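Local structure of aminotransferase (Streptomyces pactum, 4ZM4) at residues T141-F146 against A214-P219. The protein belongs to the class-III aminotransferases, a family of enzymes that use pyridoxal-5'-phosphate as cofactor. The protein carries 1 engineered substitution. Sequence-based numbering, arbitrary orientation.
Sequences TLVVTF and AVIVEP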
loop_
_atom_site.group_PDB
_atom_site.type_symbol
_atom_site.label_atom_id
_atom_site.label_comp_id
_atom_site.label_asym_id
_atom_site.label_seq_id
_atom_site.Cartn_x
_atom_site.Cartn_y
_atom_site.Cartn_z
ATOM N N THR B 141 5.889 19.524 14.695
ATOM C CA THR B 141 6.118 18.102 14.645
ATOM C C THR B 141 5.126 17.251 15.449
ATOM O O THR B 141 4.858 16.113 15.074
ATOM C CB THR B 141 7.562 17.762 15.059
ATOM O OG1 THR B 141 7.760 18.145 16.412
ATOM C CG2 THR B 141 8.554 18.498 14.195
ATOM N N LEU B 142 4.561 17.809 16.525
ATOM C CA LEU B 142 3.731 17.041 17.463
ATOM C C LEU B 142 2.406 16.620 16.877
ATOM O O LEU B 142 1.640 17.471 16.362
ATOM C CB LEU B 142 3.529 17.877 18.721
ATOM C CG LEU B 142 2.788 17.245 19.910
ATOM C CD1 LEU B 142 3.492 15.976 20.421
ATOM C CD2 LEU B 142 2.625 18.242 21.044
ATOM N N VAL B 143 2.081 15.338 16.968
ATOM C CA VAL B 143 0.772 14.839 16.521
ATOM C C VAL B 143 -0.006 14.233 17.686
ATOM O O VAL B 143 0.580 13.547 18.529
ATOM C CB VAL B 143 0.916 13.806 15.396
ATOM C CG1 VAL B 143 -0.426 13.172 15.023
ATOM C CG2 VAL B 143 1.549 14.434 14.168
ATOM N N VAL B 144 -1.317 14.488 17.726
ATOM C CA VAL B 144 -2.190 13.995 18.780
ATOM C C VAL B 144 -3.067 12.861 18.240
ATOM O O VAL B 144 -3.628 12.972 17.130
ATOM C CB VAL B 144 -3.119 15.098 19.312
ATOM C CG1 VAL B 144 -4.143 14.524 20.286
ATOM C CG2 VAL B 144 -2.313 16.236 19.970
ATOM N N THR B 145 -3.142 11.769 19.004
ATOM C CA THR B 145 -4.006 10.642 18.682
ATOM C C THR B 145 -4.951 10.355 19.851
ATOM O O THR B 145 -4.782 10.900 20.946
ATOM C CB THR B 145 -3.182 9.377 18.427
ATOM O OG1 THR B 145 -2.447 9.048 19.601
ATOM C CG2 THR B 145 -2.224 9.564 17.308
ATOM N N PHE B 146 -5.931 9.495 19.626
ATOM C CA PHE B 146 -6.790 9.036 20.718
ATOM C C PHE B 146 -6.647 7.532 20.912
ATOM O O PHE B 146 -6.505 6.778 19.958
ATOM C CB PHE B 146 -8.260 9.427 20.468
ATOM C CG PHE B 146 -8.488 10.915 20.441
ATOM C CD1 PHE B 146 -8.786 11.608 21.602
ATOM C CD2 PHE B 146 -8.424 11.623 19.242
ATOM C CE1 PHE B 146 -9.039 12.968 21.572
ATOM C CE2 PHE B 146 -8.643 13.009 19.220
ATOM C CZ PHE B 146 -8.965 13.676 20.391
ATOM N N ALA B 214 -0.866 18.440 14.157
ATOM C CA ALA B 214 -2.147 17.802 13.783
ATOM C C ALA B 214 -2.776 17.035 14.929
ATOM O O ALA B 214 -2.102 16.479 15.776
ATOM C CB ALA B 214 -1.964 16.873 12.587
ATOM N N VAL B 215 -4.097 16.997 14.924
ATOM C CA VAL B 215 -4.840 16.010 15.644
ATOM C C VAL B 215 -5.414 15.044 14.608
ATOM O O VAL B 215 -6.191 15.449 13.730
ATOM C CB VAL B 215 -5.985 16.622 16.411
ATOM C CG1 VAL B 215 -6.733 15.530 17.163
ATOM C CG2 VAL B 215 -5.467 17.692 17.376
ATOM N N ILE B 216 -5.071 13.756 14.715
ATOM C CA ILE B 216 -5.693 12.759 13.858
ATOM C C ILE B 216 -6.734 11.982 14.663
ATOM O O ILE B 216 -6.505 11.710 15.862
ATOM C CB ILE B 216 -4.659 11.826 13.185
ATOM C CG1 ILE B 216 -5.336 10.877 12.193
ATOM C CG2 ILE B 216 -3.883 11.026 14.223
ATOM C CD1 ILE B 216 -4.412 10.316 11.128
ATOM N N VAL B 217 -7.863 11.638 14.016
ATOM C CA VAL B 217 -8.979 11.064 14.723
ATOM C C VAL B 217 -9.912 10.251 13.809
ATOM O O VAL B 217 -10.130 10.616 12.650
ATOM C CB VAL B 217 -9.761 12.180 15.418
ATOM C CG1 VAL B 217 -10.390 13.086 14.392
ATOM C CG2 VAL B 217 -10.812 11.601 16.365
ATOM N N GLU B 218 -10.409 9.126 14.317
ATOM C CA GLU B 218 -11.529 8.411 13.707
ATOM C C GLU B 218 -12.785 9.114 14.155
ATOM O O GLU B 218 -13.174 9.022 15.319
ATOM C CB GLU B 218 -11.599 6.944 14.152
ATOM C CG GLU B 218 -10.515 6.042 13.583
ATOM C CD GLU B 218 -10.724 4.593 13.973
ATOM O OE1 GLU B 218 -11.865 4.071 13.798
ATOM O OE2 GLU B 218 -9.760 3.957 14.462
ATOM N N PRO B 219 -13.465 9.828 13.231
ATOM C CA PRO B 219 -14.586 10.655 13.715
ATOM C C PRO B 219 -15.654 9.806 14.405
ATOM O O PRO B 219 -16.272 10.262 15.356
ATOM C CB PRO B 219 -15.121 11.331 12.443
ATOM C CG PRO B 219 -14.089 11.121 11.409
ATOM C CD PRO B 219 -13.301 9.921 11.771
HETATM O O HOH W 1 -6.345 9.188 16.819
#
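The ring of F146 leans across V215 and V217, the two valines whose side chains lie on one face of the strand A214-V217. With CG anti to its own carbonyl carbon (chi1 -64°), F146 directs one side of the ring at the neighbouring strand: CE2 lies 3.8 Å from V215 CG1 and CD2 lies 3.7 Å from V217 CG2, both methyls meeting the ring obliquely. V144 continues this apolar row, lying beside V215 and pointing the same way, its CB 4.0 Å from V215 CG2. On the other face, I216 CG2, set between the backbone N and the carbonyl carbon, reaches T145 CG2 at 3.8 Å and V143 CG1 at a slightly longer distance; helix 123-138 covers this side, touching V143, A214 and I216. The strands are parallel neighbours inside the large mixed sheet of the PLP-binding domain characteristic of fold-type I aminotransferases. V144 is gripped through both backbone polar atoms: its N donates to A214 O (2.9 Å) and its O accepts from I216 N (2.9 Å). Beyond this pair the ladder opens, and a water bridges the gap, accepting from F146 N at 2.9 Å and donating to I216 O at 2.7 Å. Just past the strand end, E218 touches the bound P3B, its carboxylate held by the backbone N atoms of Y150 and A222 and by N223 ND2.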